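Local coordinates for protein ketosynthase (Streptomyces sp. MSC090213JE08, PDB 6KXD) that probably catalyses the decarboxylative condensation of acyl chains with malonyl-ACP, serving as the ketosynthase of the ishigamide type II polyketide synthase, at residues A93-E97 with D98-E102; E244-A248 with R249-I253; A288-Q292 with E293-F297; V328-K331 with S332-H336. All blocks are in the same frame, centred on the assembly; numbering follows the deposited sequence.

Contact 1: A93-E97 with D98-E102; sequences AGLTE and DDLGE
The carboxylate of Asp-99 folds back on Thr-96, and its OD2 lies 3.3 Å from Thr-96 N in a weak but fairly straight hydrogen bond (163° at the hydrogen). With CG of Asp-99 anti to its own carbonyl carbon (chi1 -45°), the acid is swung back along the chain toward that N-H. Gly-101 N gives the firm backbone bond, 2.9 Å to Glu-97 O, while Leu-100 N makes two weak ones, to Thr-96 O and Glu-97 O. This is where one helix hands over to the next: Gly-94, at positive phi, closes helix 77-93 in a Schellman motif, and Thr-96 takes the N-cap position of helix 97-101. Asp-99 reaches back to the N-cap N-H as in a capping box, but the weak bond is not returned, since the Thr-96 side chain makes no capping bond. Three acids in this first turn, Glu-97, Asp-98 and Asp-99, probably suit the positive end of the helix dipole, and Glu-97 has a salt bridge to Arg-87. Leu-95 forms the apolar part, crossing Leu-100 at about a right angle, CD1 to CD2 3.9 Å, and setting its other methyl, CD2, 3.7 Å from Asp-99 CB. Both leucines also pack on Val-90.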
ATOM      1  N   ALA A  93     -15.926  11.337 -14.869  1.00 50.20           N
ATOM      2  CA  ALA A  93     -16.909  11.559 -13.830  1.00 50.27           C
ATOM      3  C   ALA A  93     -17.607  12.919 -14.012  1.00 53.04           C
ATOM      4  O   ALA A  93     -18.553  13.180 -13.306  1.00 55.39           O
ATOM      5  CB  ALA A  93     -16.270  11.463 -12.473  1.00 50.07           C
ATOM      6  N   GLY A  94     -17.107  13.766 -14.917  1.00 61.03           N
ATOM      7  CA  GLY A  94     -17.641  15.133 -15.115  1.00 59.29           C
ATOM      8  C   GLY A  94     -17.112  16.091 -14.064  1.00 65.01           C
ATOM      9  O   GLY A  94     -17.723  17.106 -13.759  1.00 57.20           O
ATOM     10  N   LEU A  95     -15.958  15.745 -13.488  1.00 58.68           N
ATOM     11  CA  LEU A  95     -15.361  16.485 -12.395  1.00 58.26           C
ATOM     12  C   LEU A  95     -14.179  17.235 -12.980  1.00 54.97           C
ATOM     13  O   LEU A  95     -13.371  16.664 -13.689  1.00 77.88           O
ATOM     14  CB  LEU A  95     -14.858  15.534 -11.295  1.00 56.63           C
ATOM     15  CG  LEU A  95     -15.898  15.023 -10.302  1.00 55.48           C
ATOM     16  CD1 LEU A  95     -15.324  13.946  -9.398  1.00 53.46           C
ATOM     17  CD2 LEU A  95     -16.430  16.168  -9.464  1.00 61.15           C
ATOM     18  N   THR A  96     -14.069  18.514 -12.665  1.00 60.57           N
ATOM     19  CA  THR A  96     -12.917  19.252 -13.113  1.00 64.44           C
ATOM     20  C   THR A  96     -12.017  19.506 -11.899  1.00 70.11           C
ATOM     21  O   THR A  96     -12.399  19.212 -10.757  1.00 71.42           O
ATOM     22  CB  THR A  96     -13.358  20.524 -13.843  1.00 71.80           C
ATOM     23  OG1 THR A  96     -12.159  21.111 -14.350  1.00 81.46           O
ATOM     24  CG2 THR A  96     -14.128  21.467 -12.947  1.00 64.92           C
ATOM     25  N   GLU A  97     -10.821  20.043 -12.152  1.00 65.05           N
ATOM     26  CA  GLU A  97      -9.880  20.371 -11.088  1.00 70.20           C
ATOM     27  C   GLU A  97     -10.532  21.363 -10.111  1.00 77.75           C
ATOM     28  O   GLU A  97     -10.227  21.339  -8.915  1.00 80.78           O
ATOM     29  CB  GLU A  97      -8.594  20.933 -11.687  1.00 67.57           C
ATOM     30  CG  GLU A  97      -7.845  19.920 -12.525  1.00 68.66           C
ATOM     31  CD  GLU A  97      -6.675  20.530 -13.260  1.00 69.31           C
ATOM     32  OE1 GLU A  97      -6.249  21.629 -12.862  1.00 76.02           O
ATOM     33  OE2 GLU A  97      -6.206  19.917 -14.231  1.00 81.34           O
ATOM     34  N   ASP A  98     -11.431  22.217 -10.628  1.00 78.06           N
ATOM     35  CA  ASP A  98     -12.141  23.220  -9.829  1.00 71.30           C
ATOM     36  C   ASP A  98     -13.031  22.524  -8.791  1.00 69.14           C
ATOM     37  O   ASP A  98     -13.016  22.899  -7.621  1.00 65.56           O
ATOM     38  CB  ASP A  98     -12.949  24.175 -10.711  1.00 78.03           C
ATOM     39  CG  ASP A  98     -12.118  25.013 -11.666  1.00 82.61           C
ATOM     40  OD1 ASP A  98     -10.944  25.296 -11.340  1.00 82.63           O
ATOM     41  OD2 ASP A  98     -12.659  25.387 -12.734  1.00 81.77           O
ATOM     42  N   ASP A  99     -13.772  21.490  -9.220  1.00 66.11           N
ATOM     43  CA  ASP A  99     -14.706  20.711  -8.351  1.00 74.49           C
ATOM     44  C   ASP A  99     -13.919  19.906  -7.298  1.00 69.33           C
ATOM     45  O   ASP A  99     -14.432  19.580  -6.221  1.00 74.78           O
ATOM     46  CB  ASP A  99     -15.557  19.737  -9.177  1.00 70.04           C
ATOM     47  CG  ASP A  99     -16.151  20.305 -10.465  1.00 78.53           C
ATOM     48  OD1 ASP A  99     -15.952  21.519 -10.750  1.00 66.34           O
ATOM     49  OD2 ASP A  99     -16.792  19.526 -11.193  1.00 74.21           O
ATOM     50  N   LEU A 100     -12.679  19.541  -7.650  1.00 62.34           N
ATOM     51  CA  LEU A 100     -11.866  18.638  -6.864  1.00 58.44           C
ATOM     52  C   LEU A 100     -11.097  19.407  -5.785  1.00 55.43           C
ATOM     53  O   LEU A 100     -10.919  18.887  -4.684  1.00 69.58           O
ATOM     54  CB  LEU A 100     -10.901  17.904  -7.803  1.00 58.82           C
ATOM     55  CG  LEU A 100     -11.555  16.935  -8.783  1.00 56.69           C
ATOM     56  CD1 LEU A 100     -10.612  16.603  -9.930  1.00 55.09           C
ATOM     57  CD2 LEU A 100     -12.027  15.673  -8.093  1.00 56.12           C
ATOM     58  N   GLY A 101     -10.591  20.598  -6.137  1.00 54.85           N
ATOM     59  CA  GLY A 101      -9.792  21.441  -5.222  1.00 57.17           C
ATOM     60  C   GLY A 101     -10.556  21.726  -3.937  1.00 66.38           C
ATOM     61  O   GLY A 101      -9.952  21.917  -2.880  1.00 62.95           O
ATOM     62  N   GLU A 102     -11.894  21.718  -4.060  1.00 70.61           N
ATOM     63  CA  GLU A 102     -12.856  22.099  -3.028  1.00 85.82           C
ATOM     64  C   GLU A 102     -13.140  20.925  -2.086  1.00 87.78           C
ATOM     65  O   GLU A 102     -13.670  21.133  -0.995  1.00 94.11           O
ATOM     66  CB  GLU A 102     -14.190  22.537  -3.655  1.00 94.73           C
ATOM     67  CG  GLU A 102     -14.283  24.018  -3.995  1.00 97.45           C
ATOM     68  CD  GLU A 102     -13.740  24.949  -2.924  1.00104.14           C
ATOM     69  OE1 GLU A 102     -12.510  25.171  -2.908  1.00 97.32           O
ATOM     70  OE2 GLU A 102     -14.541  25.428  -2.098  1.00106.96           O
TER

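Contact 2: E244-A248 with R249-I253; sequences ESALA and RGARI
Ala-246 O takes two backbone N-H groups from opposite faces of its carbonyl plane. Arg-249 N comes in at 3.1 Å from well above that plane, whereas Ala-251 N, 3.2 Å from the same Ala-246 O, lies closer to it and gives a nearly straight bond (170°). Gly-250 N adds a third bond, 3.2 Å to Leu-247 O, across the type I turn from Leu-247 to Gly-250. With Gly-250 at positive phi this is a Schellman motif ending helix 243-247 and turning the chain toward strand 255-264. The apolar contacts follow from that turn: Ile-253 comes back past the helix so that its CD1 sits 3.9 Å from Ala-246 CB and 4.2 Å from Leu-247 CD2. Arg-249 runs out extended and then bends at chi3 (67°), which lays one face of its guanidinium against the methyl of Ala-251, 3.5 Å above the plane and toward its rim. The charged end is claimed from outside, by a salt bridge to Glu-241 and a hydrogen bond to Ala-93 O. A methyl against the flat face leaves the N-H groups to point at such partners, so apolar packing and charge pairing probably fix the guanidinium together.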
ATOM      1  N   GLU A 244     -25.265  10.511  -2.262  1.00 69.35           N
ATOM      2  CA  GLU A 244     -25.726  11.873  -2.015  1.00 70.33           C
ATOM      3  C   GLU A 244     -25.034  12.851  -2.962  1.00 73.69           C
ATOM      4  O   GLU A 244     -25.678  13.672  -3.586  1.00 64.45           O
ATOM      5  CB  GLU A 244     -25.352  12.348  -0.614  1.00 78.82           C
ATOM      6  CG  GLU A 244     -26.328  11.988   0.477  1.00 88.05           C
ATOM      7  CD  GLU A 244     -25.748  12.296   1.849  1.00 98.79           C
ATOM      8  OE1 GLU A 244     -26.055  13.386   2.388  1.00 91.19           O
ATOM      9  OE2 GLU A 244     -24.953  11.462   2.358  1.00100.11           O
ATOM     10  N   SER A 245     -23.698  12.782  -2.985  1.00 68.17           N
ATOM     11  CA  SER A 245     -22.850  13.719  -3.706  1.00 66.09           C
ATOM     12  C   SER A 245     -22.978  13.535  -5.224  1.00 60.13           C
ATOM     13  O   SER A 245     -22.870  14.470  -5.980  1.00 61.87           O
ATOM     14  CB  SER A 245     -21.414  13.543  -3.286  1.00 70.95           C
ATOM     15  OG  SER A 245     -20.564  14.203  -4.208  1.00 74.77           O
ATOM     16  N   ALA A 246     -23.120  12.287  -5.665  1.00 66.59           N
ATOM     17  CA  ALA A 246     -23.294  11.967  -7.079  1.00 66.46           C
ATOM     18  C   ALA A 246     -24.652  12.504  -7.572  1.00 75.69           C
ATOM     19  O   ALA A 246     -24.702  13.272  -8.543  1.00 71.25           O
ATOM     20  CB  ALA A 246     -23.193  10.475  -7.260  1.00 68.27           C
ATOM     21  N   LEU A 247     -25.737  12.114  -6.882  1.00 67.59           N
ATOM     22  CA  LEU A 247     -27.105  12.508  -7.258  1.00 71.66           C
ATOM     23  C   LEU A 247     -27.184  14.033  -7.332  1.00 74.77           C
ATOM     24  O   LEU A 247     -27.637  14.571  -8.340  1.00 80.05           O
ATOM     25  CB  LEU A 247     -28.113  11.960  -6.242  1.00 71.18           C
ATOM     26  CG  LEU A 247     -28.362  10.453  -6.307  1.00 72.50           C
ATOM     27  CD1 LEU A 247     -29.465  10.032  -5.341  1.00 71.62           C
ATOM     28  CD2 LEU A 247     -28.674  10.014  -7.730  1.00 69.53           C
ATOM     29  N   ALA A 248     -26.694  14.701  -6.276  1.00 70.13           N
ATOM     30  CA  ALA A 248     -26.744  16.178  -6.125  1.00 70.26           C
ATOM     31  C   ALA A 248     -25.939  16.925  -7.207  1.00 70.51           C
ATOM     32  O   ALA A 248     -26.108  18.106  -7.364  1.00 69.52           O
ATOM     33  CB  ALA A 248     -26.257  16.568  -4.743  1.00 66.84           C
ATOM     34  N   ARG A 249     -25.037  16.243  -7.910  1.00 71.96           N
ATOM     35  CA  ARG A 249     -24.063  16.848  -8.842  1.00 71.33           C
ATOM     36  C   ARG A 249     -24.538  16.646 -10.288  1.00 65.93           C
ATOM     37  O   ARG A 249     -23.989  17.228 -11.215  1.00 64.99           O
ATOM     38  CB  ARG A 249     -22.713  16.151  -8.601  1.00 79.74           C
ATOM     39  CG  ARG A 249     -21.482  16.810  -9.209  1.00 78.69           C
ATOM     40  CD  ARG A 249     -20.191  16.216  -8.647  1.00 72.10           C
ATOM     41  NE  ARG A 249     -19.922  14.814  -8.993  1.00 65.90           N
ATOM     42  CZ  ARG A 249     -19.469  14.417 -10.177  1.00 69.38           C
ATOM     43  NH1 ARG A 249     -19.541  15.257 -11.196  1.00 63.46           N
ATOM     44  NH2 ARG A 249     -18.970  13.198 -10.354  1.00 62.04           N
ATOM     45  N   GLY A 250     -25.536  15.776 -10.466  1.00 72.34           N
ATOM     46  CA  GLY A 250     -25.999  15.328 -11.790  1.00 78.38           C
ATOM     47  C   GLY A 250     -25.025  14.373 -12.472  1.00 77.70           C
ATOM     48  O   GLY A 250     -24.900  14.367 -13.700  1.00 73.70           O
ATOM     49  N   ALA A 251     -24.337  13.552 -11.670  1.00 75.07           N
ATOM     50  CA  ALA A 251     -23.300  12.675 -12.181  1.00 67.99           C
ATOM     51  C   ALA A 251     -23.929  11.413 -12.781  1.00 58.84           C
ATOM     52  O   ALA A 251     -24.855  10.832 -12.226  1.00 67.44           O
ATOM     53  CB  ALA A 251     -22.333  12.337 -11.069  1.00 67.32           C
ATOM     54  N   ARG A 252     -23.413  10.980 -13.929  1.00 64.05           N
ATOM     55  CA  ARG A 252     -23.725   9.653 -14.448  1.00 62.56           C
ATOM     56  C   ARG A 252     -23.031   8.624 -13.530  1.00 60.98           C
ATOM     57  O   ARG A 252     -21.840   8.713 -13.305  1.00 59.87           O
ATOM     58  CB  ARG A 252     -23.283   9.577 -15.915  1.00 59.38           C
ATOM     59  CG  ARG A 252     -23.465   8.217 -16.569  1.00 62.66           C
ATOM     60  CD  ARG A 252     -22.251   7.309 -16.422  1.00 56.57           C
ATOM     61  NE  ARG A 252     -21.095   7.729 -17.205  1.00 55.01           N
ATOM     62  CZ  ARG A 252     -20.086   8.481 -16.769  1.00 60.23           C
ATOM     63  NH1 ARG A 252     -19.871   8.683 -15.475  1.00 63.57           N
ATOM     64  NH2 ARG A 252     -19.288   9.045 -17.647  1.00 58.45           N
ATOM     65  N   ILE A 253     -23.795   7.645 -13.039  1.00 62.92           N
ATOM     66  CA  ILE A 253     -23.330   6.605 -12.142  1.00 59.54           C
ATOM     67  C   ILE A 253     -23.184   5.289 -12.922  1.00 66.33           C
ATOM     68  O   ILE A 253     -24.167   4.747 -13.390  1.00 59.60           O
ATOM     69  CB  ILE A 253     -24.312   6.490 -10.961  1.00 65.01           C
ATOM     70  CG1 ILE A 253     -24.280   7.751 -10.088  1.00 71.55           C
ATOM     71  CG2 ILE A 253     -24.065   5.219 -10.170  1.00 63.15           C
ATOM     72  CD1 ILE A 253     -25.343   7.807  -9.019  1.00 69.24           C
TER

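Contact 3: A288-Q292 with E293-F297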
ATOM      1  N   ALA A 288     -21.390  -6.676   1.467  1.00 50.26           N
ATOM      2  CA  ALA A 288     -22.226  -6.270   0.332  1.00 52.82           C
ATOM      3  C   ALA A 288     -23.703  -6.488   0.688  1.00 57.44           C
ATOM      4  O   ALA A 288     -24.568  -5.770   0.224  1.00 57.40           O
ATOM      5  CB  ALA A 288     -21.825  -7.050  -0.891  1.00 49.84           C
ATOM      6  N   GLY A 289     -23.960  -7.460   1.568  1.00 53.94           N
ATOM      7  CA  GLY A 289     -25.325  -7.789   1.993  1.00 58.98           C
ATOM      8  C   GLY A 289     -26.022  -8.547   0.884  1.00 59.16           C
ATOM      9  O   GLY A 289     -27.164  -8.296   0.584  1.00 66.79           O
ATOM     10  N   VAL A 290     -25.277  -9.497   0.311  1.00 59.21           N
ATOM     11  CA  VAL A 290     -25.546 -10.131  -0.950  1.00 58.87           C
ATOM     12  C   VAL A 290     -25.380 -11.645  -0.739  1.00 62.18           C
ATOM     13  O   VAL A 290     -24.433 -12.054  -0.060  1.00 56.11           O
ATOM     14  CB  VAL A 290     -24.583  -9.561  -2.011  1.00 56.66           C
ATOM     15  CG1 VAL A 290     -24.292 -10.529  -3.133  1.00 57.85           C
ATOM     16  CG2 VAL A 290     -25.067  -8.224  -2.556  1.00 54.14           C
ATOM     17  N   GLU A 291     -26.299 -12.456  -1.304  1.00 60.83           N
ATOM     18  CA  GLU A 291     -26.263 -13.937  -1.209  1.00 61.73           C
ATOM     19  C   GLU A 291     -25.513 -14.485  -2.425  1.00 50.98           C
ATOM     20  O   GLU A 291     -25.473 -13.841  -3.462  1.00 65.03           O
ATOM     21  CB  GLU A 291     -27.654 -14.586  -1.175  1.00 68.72           C
ATOM     22  CG  GLU A 291     -28.712 -13.833  -0.378  1.00 76.73           C
ATOM     23  CD  GLU A 291     -28.571 -13.840   1.136  1.00 88.17           C
ATOM     24  OE1 GLU A 291     -27.689 -14.569   1.662  1.00 88.83           O
ATOM     25  OE2 GLU A 291     -29.354 -13.116   1.790  1.00 91.57           O
ATOM     26  N   GLN A 292     -24.902 -15.665  -2.266  1.00 61.30           N
ATOM     27  CA  GLN A 292     -24.193 -16.338  -3.342  1.00 58.36           C
ATOM     28  C   GLN A 292     -25.052 -16.338  -4.623  1.00 61.81           C
ATOM     29  O   GLN A 292     -24.527 -16.116  -5.710  1.00 58.23           O
ATOM     30  CB  GLN A 292     -23.835 -17.770  -2.944  1.00 64.82           C
ATOM     31  CG  GLN A 292     -22.572 -17.889  -2.104  1.00 67.22           C
ATOM     32  CD  GLN A 292     -22.816 -17.995  -0.616  1.00 67.15           C
ATOM     33  OE1 GLN A 292     -23.610 -17.268  -0.031  1.00 62.74           O
ATOM     34  NE2 GLN A 292     -22.075 -18.878   0.032  1.00 74.15           N
ATOM     35  N   GLU A 293     -26.364 -16.589  -4.475  1.00 69.97           N
ATOM     36  CA  GLU A 293     -27.361 -16.663  -5.596  1.00 78.90           C
ATOM     37  C   GLU A 293     -27.307 -15.414  -6.482  1.00 72.60           C
ATOM     38  O   GLU A 293     -27.455 -15.519  -7.695  1.00 77.67           O
ATOM     39  CB  GLU A 293     -28.807 -16.791  -5.089  1.00 78.68           C
ATOM     40  CG  GLU A 293     -29.144 -18.163  -4.526  1.00 86.76           C
ATOM     41  CD  GLU A 293     -28.692 -18.357  -3.091  1.00 86.61           C
ATOM     42  OE1 GLU A 293     -29.297 -17.730  -2.209  1.00 88.02           O
ATOM     43  OE2 GLU A 293     -27.706 -19.091  -2.866  1.00 87.73           O
ATOM     44  N   GLU A 294     -27.148 -14.239  -5.863  1.00 69.29           N
ATOM     45  CA  GLU A 294     -27.381 -12.969  -6.547  1.00 66.48           C
ATOM     46  C   GLU A 294     -26.154 -12.561  -7.365  1.00 59.62           C
ATOM     47  O   GLU A 294     -26.200 -11.567  -8.076  1.00 62.71           O
ATOM     48  CB  GLU A 294     -27.703 -11.833  -5.573  1.00 67.79           C
ATOM     49  CG  GLU A 294     -28.769 -12.140  -4.539  1.00 66.93           C
ATOM     50  CD  GLU A 294     -29.076 -10.931  -3.674  1.00 72.85           C
ATOM     51  OE1 GLU A 294     -29.490  -9.907  -4.236  1.00 75.41           O
ATOM     52  OE2 GLU A 294     -28.853 -10.993  -2.451  1.00 76.96           O
ATOM     53  N   ILE A 295     -25.052 -13.315  -7.265  1.00 63.46           N
ATOM     54  CA  ILE A 295     -23.835 -12.981  -8.016  1.00 58.98           C
ATOM     55  C   ILE A 295     -23.963 -13.492  -9.458  1.00 52.83           C
ATOM     56  O   ILE A 295     -24.115 -14.683  -9.712  1.00 49.95           O
ATOM     57  CB  ILE A 295     -22.575 -13.526  -7.321  1.00 54.55           C
ATOM     58  CG1 ILE A 295     -22.385 -12.913  -5.925  1.00 52.94           C
ATOM     59  CG2 ILE A 295     -21.368 -13.346  -8.236  1.00 55.35           C
ATOM     60  CD1 ILE A 295     -22.235 -11.407  -5.893  1.00 52.86           C
ATOM     61  N   ASP A 296     -23.856 -12.563 -10.413  1.00 57.62           N
ATOM     62  CA  ASP A 296     -24.023 -12.865 -11.825  1.00 55.28           C
ATOM     63  C   ASP A 296     -22.752 -13.473 -12.397  1.00 58.64           C
ATOM     64  O   ASP A 296     -22.830 -14.410 -13.159  1.00 60.41           O
ATOM     65  CB  ASP A 296     -24.514 -11.624 -12.563  1.00 59.12           C
ATOM     66  CG  ASP A 296     -25.900 -11.294 -12.046  1.00 61.07           C
ATOM     67  OD1 ASP A 296     -26.713 -12.247 -11.962  1.00 64.81           O
ATOM     68  OD2 ASP A 296     -26.122 -10.143 -11.627  1.00 57.45           O
ATOM     69  N   PHE A 297     -21.583 -12.929 -12.045  1.00 56.54           N
ATOM     70  CA  PHE A 297     -20.329 -13.598 -12.356  1.00 53.66           C
ATOM     71  C   PHE A 297     -19.239 -13.119 -11.381  1.00 47.49           C
ATOM     72  O   PHE A 297     -19.374 -12.110 -10.712  1.00 51.85           O
ATOM     73  CB  PHE A 297     -19.928 -13.435 -13.832  1.00 53.68           C
ATOM     74  CG  PHE A 297     -19.351 -12.100 -14.229  1.00 49.72           C
ATOM     75  CD1 PHE A 297     -20.180 -11.030 -14.515  1.00 53.72           C
ATOM     76  CD2 PHE A 297     -17.979 -11.897 -14.255  1.00 53.81           C
ATOM     77  CE1 PHE A 297     -19.650  -9.800 -14.869  1.00 54.89           C
ATOM     78  CE2 PHE A 297     -17.445 -10.660 -14.583  1.00 51.14           C
ATOM     79  CZ  PHE A 297     -18.281  -9.622 -14.920  1.00 58.95           C
TER
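An acid bonded to the backbone three residues behind it is the odd feature here: Glu-294 OE2 accepts from Glu-291 N at 3.2 Å, nearly straight (166°). The donor meets the anti side of that oxygen, 35° out of the carboxylate plane. A chi1 of -49° sets CG of Glu-294 beside its backbone N, and the extended chain beyond brings the acid back to the start of the turn. A second bond returns between the same residues, from Glu-294 N to Glu-291 O at 3.0 Å, and Ile-295 N reaches Gln-292 O at 3.2 Å; both donors stand above the carbonyl planes in this short 3-10 turn. It follows the Schellman motif in which Gly-289, at positive phi, ends helix 274-288. With a leucine in place of Glu-294, the N-H of Glu-291 would probably lose its carboxylate acceptor and the turn would be less firmly pinned. On the inner side Val-290 CG1 meets Ile-295 CD1 at 3.6 Å, the two side chains crossing at about a right angle. Both pack on Leu-285 of helix 274-288; Ile-295 also touches Tyr-320 of helix 306-320 and Ile-387 of strand 387-394, while Gln-292 NE2 bonds to Val-319 O.

Contact 4: V328-K331 with S332-H336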
ATOM      1  N   VAL A 328     -14.725 -15.742 -14.724  1.00 47.29           N
ATOM      2  CA  VAL A 328     -13.927 -15.318 -15.829  1.00 44.90           C
ATOM      3  C   VAL A 328     -12.640 -14.660 -15.330  1.00 52.81           C
ATOM      4  O   VAL A 328     -12.595 -14.124 -14.216  1.00 51.53           O
ATOM      5  CB  VAL A 328     -14.726 -14.342 -16.709  1.00 47.29           C
ATOM      6  CG1 VAL A 328     -16.109 -14.891 -17.002  1.00 49.84           C
ATOM      7  CG2 VAL A 328     -14.826 -12.948 -16.110  1.00 46.27           C
ATOM      8  N   ALA A 329     -11.625 -14.698 -16.189  1.00 49.12           N
ATOM      9  CA  ALA A 329     -10.283 -14.220 -15.901  1.00 47.25           C
ATOM     10  C   ALA A 329      -9.860 -13.169 -16.943  1.00 51.32           C
ATOM     11  O   ALA A 329      -9.301 -13.479 -17.972  1.00 45.07           O
ATOM     12  CB  ALA A 329      -9.326 -15.374 -15.831  1.00 47.44           C
ATOM     13  N   VAL A 330     -10.036 -11.894 -16.575  1.00 49.43           N
ATOM     14  CA  VAL A 330      -9.635 -10.706 -17.348  1.00 49.87           C
ATOM     15  C   VAL A 330      -8.146 -10.719 -17.678  1.00 46.20           C
ATOM     16  O   VAL A 330      -7.734 -10.189 -18.714  1.00 47.77           O
ATOM     17  CB  VAL A 330     -10.048  -9.439 -16.566  1.00 49.86           C
ATOM     18  CG1 VAL A 330      -9.478  -8.157 -17.159  1.00 60.70           C
ATOM     19  CG2 VAL A 330     -11.557  -9.346 -16.462  1.00 53.91           C
ATOM     20  N   LYS A 331      -7.314 -11.345 -16.828  1.00 45.77           N
ATOM     21  CA  LYS A 331      -5.891 -11.424 -17.071  1.00 46.15           C
ATOM     22  C   LYS A 331      -5.577 -12.284 -18.308  1.00 42.31           C
ATOM     23  O   LYS A 331      -4.453 -12.264 -18.802  1.00 45.61           O
ATOM     24  CB  LYS A 331      -5.156 -12.017 -15.864  1.00 48.82           C
ATOM     25  CG  LYS A 331      -5.177 -11.136 -14.615  1.00 42.78           C
ATOM     26  CD  LYS A 331      -4.393 -11.721 -13.480  1.00 48.11           C
ATOM     27  CE  LYS A 331      -4.406 -10.832 -12.254  1.00 47.46           C
ATOM     28  NZ  LYS A 331      -5.768 -10.736 -11.696  1.00 43.94           N
ATOM     29  N   SER A 332      -6.564 -13.044 -18.774  1.00 46.16           N
ATOM     30  CA  SER A 332      -6.373 -13.768 -20.018  1.00 50.39           C
ATOM     31  C   SER A 332      -6.081 -12.735 -21.111  1.00 54.89           C
ATOM     32  O   SER A 332      -5.191 -12.956 -21.900  1.00 49.51           O
ATOM     33  CB  SER A 332      -7.543 -14.627 -20.347  1.00 51.79           C
ATOM     34  OG  SER A 332      -8.705 -13.853 -20.558  1.00 45.02           O
ATOM     35  N   MET A 333      -6.764 -11.574 -21.031  1.00 48.45           N
ATOM     36  CA  MET A 333      -6.583 -10.496 -21.977  1.00 49.88           C
ATOM     37  C   MET A 333      -5.468  -9.539 -21.529  1.00 50.43           C
ATOM     38  O   MET A 333      -4.569  -9.233 -22.290  1.00 46.90           O
ATOM     39  CB  MET A 333      -7.880  -9.714 -22.147  1.00 49.46           C
ATOM     40  CG  MET A 333      -8.980 -10.498 -22.808  1.00 51.40           C
ATOM     41  SD  MET A 333     -10.580  -9.655 -22.702  1.00 52.19           S
ATOM     42  CE  MET A 333     -11.089 -10.095 -21.036  1.00 59.46           C
ATOM     43  N   LEU A 334      -5.539  -9.027 -20.287  1.00 49.86           N
ATOM     44  CA  LEU A 334      -4.571  -7.993 -19.816  1.00 49.43           C
ATOM     45  C   LEU A 334      -3.195  -8.554 -19.520  1.00 47.48           C
ATOM     46  O   LEU A 334      -2.254  -7.812 -19.396  1.00 56.77           O
ATOM     47  CB  LEU A 334      -5.149  -7.359 -18.559  1.00 47.84           C
ATOM     48  CG  LEU A 334      -6.418  -6.572 -18.810  1.00 51.42           C
ATOM     49  CD1 LEU A 334      -6.927  -5.936 -17.534  1.00 52.79           C
ATOM     50  CD2 LEU A 334      -6.171  -5.506 -19.861  1.00 51.53           C
ATOM     51  N   GLY A 335      -3.088  -9.871 -19.342  1.00 44.35           N
ATOM     52  CA  GLY A 335      -1.957 -10.371 -18.651  1.00 43.91           C
ATOM     53  C   GLY A 335      -2.071  -9.934 -17.192  1.00 40.77           C
ATOM     54  O   GLY A 335      -3.132  -9.456 -16.748  1.00 46.69           O
ATOM     55  N   HIS A 336      -0.995 -10.099 -16.453  1.00 43.87           N
ATOM     56  CA  HIS A 336      -1.038  -9.796 -15.034  1.00 45.39           C
ATOM     57  C   HIS A 336      -0.479  -8.388 -14.844  1.00 40.08           C
ATOM     58  O   HIS A 336       0.748  -8.230 -14.840  1.00 44.69           O
ATOM     59  CB  HIS A 336      -0.264 -10.849 -14.246  1.00 50.33           C
ATOM     60  CG  HIS A 336      -0.466 -10.717 -12.775  1.00 50.28           C
ATOM     61  ND1 HIS A 336      -1.016  -9.569 -12.208  1.00 47.74           N
ATOM     62  CD2 HIS A 336      -0.217 -11.569 -11.762  1.00 52.10           C
ATOM     63  CE1 HIS A 336      -1.076  -9.722 -10.893  1.00 52.91           C
ATOM     64  NE2 HIS A 336      -0.582 -10.942 -10.592  1.00 50.22           N
TER
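Lys-331 and His-336 belong to the V-K-S-M-L-G-H segment which, in related ketoacyl synthases of the thiolase fold, brings a conserved lysine and histidine to the active site. They lie side by side, pointing the same way, and Lys-331 CE sits over one face of the His-336 ring, 3.8 Å from its centroid and 18° off the normal, a CH-pi contact. A bend at chi4 (66°) then directs NZ to His-301 O, with which it hydrogen-bonds. Replacing Lys-331 by an alanine would probably leave His-301 O without the NZ donor and take the CE contact from that face of the His-336 ring. At the start of the helix, Ala-329 O is gripped twice by Ser-332, by N at 2.9 Å and by OG at 2.7 Å, the hydroxyl coming in close to the line of the carbonyl bond. Val-330 O likewise takes two donors: Leu-334 N in the carbonyl plane at 2.9 Å, and Met-333 N from above it. Val-330 CG1 presses tightly on Leu-334 CD1, at 3.4 Å. Gly-335, at positive phi, is the first residue after the short helix 331-334. Around this buried turn, Ala-341 of helix 341-355 touches both Lys-331 and His-336, and Tyr-28 of helix 24-34 packs on Leu-334.

How the contacts relate
From the N terminus the four contacts come in series, each closing its own tight local turn, and none nests in or crosses another. Contact 1 joins helix 77-93 to helix 97-101; contact 2 joins helix 243-247 to strand 255-264. Though far apart in sequence, these two meet on one side of the chain, where Leu-95 CG packs 3.6 Å from Arg-249 NH2. Contact 3 leads helix 274-288 into strand 297-299. Contact 4 leaves the parallel neighbour of that strand, 326-328, and Phe-297 CE2 touches Val-328 CG2 at 3.8 Å. Contacts 1 and 4 lie on opposite sides of the chain's centre, their own centres about 32 Å apart.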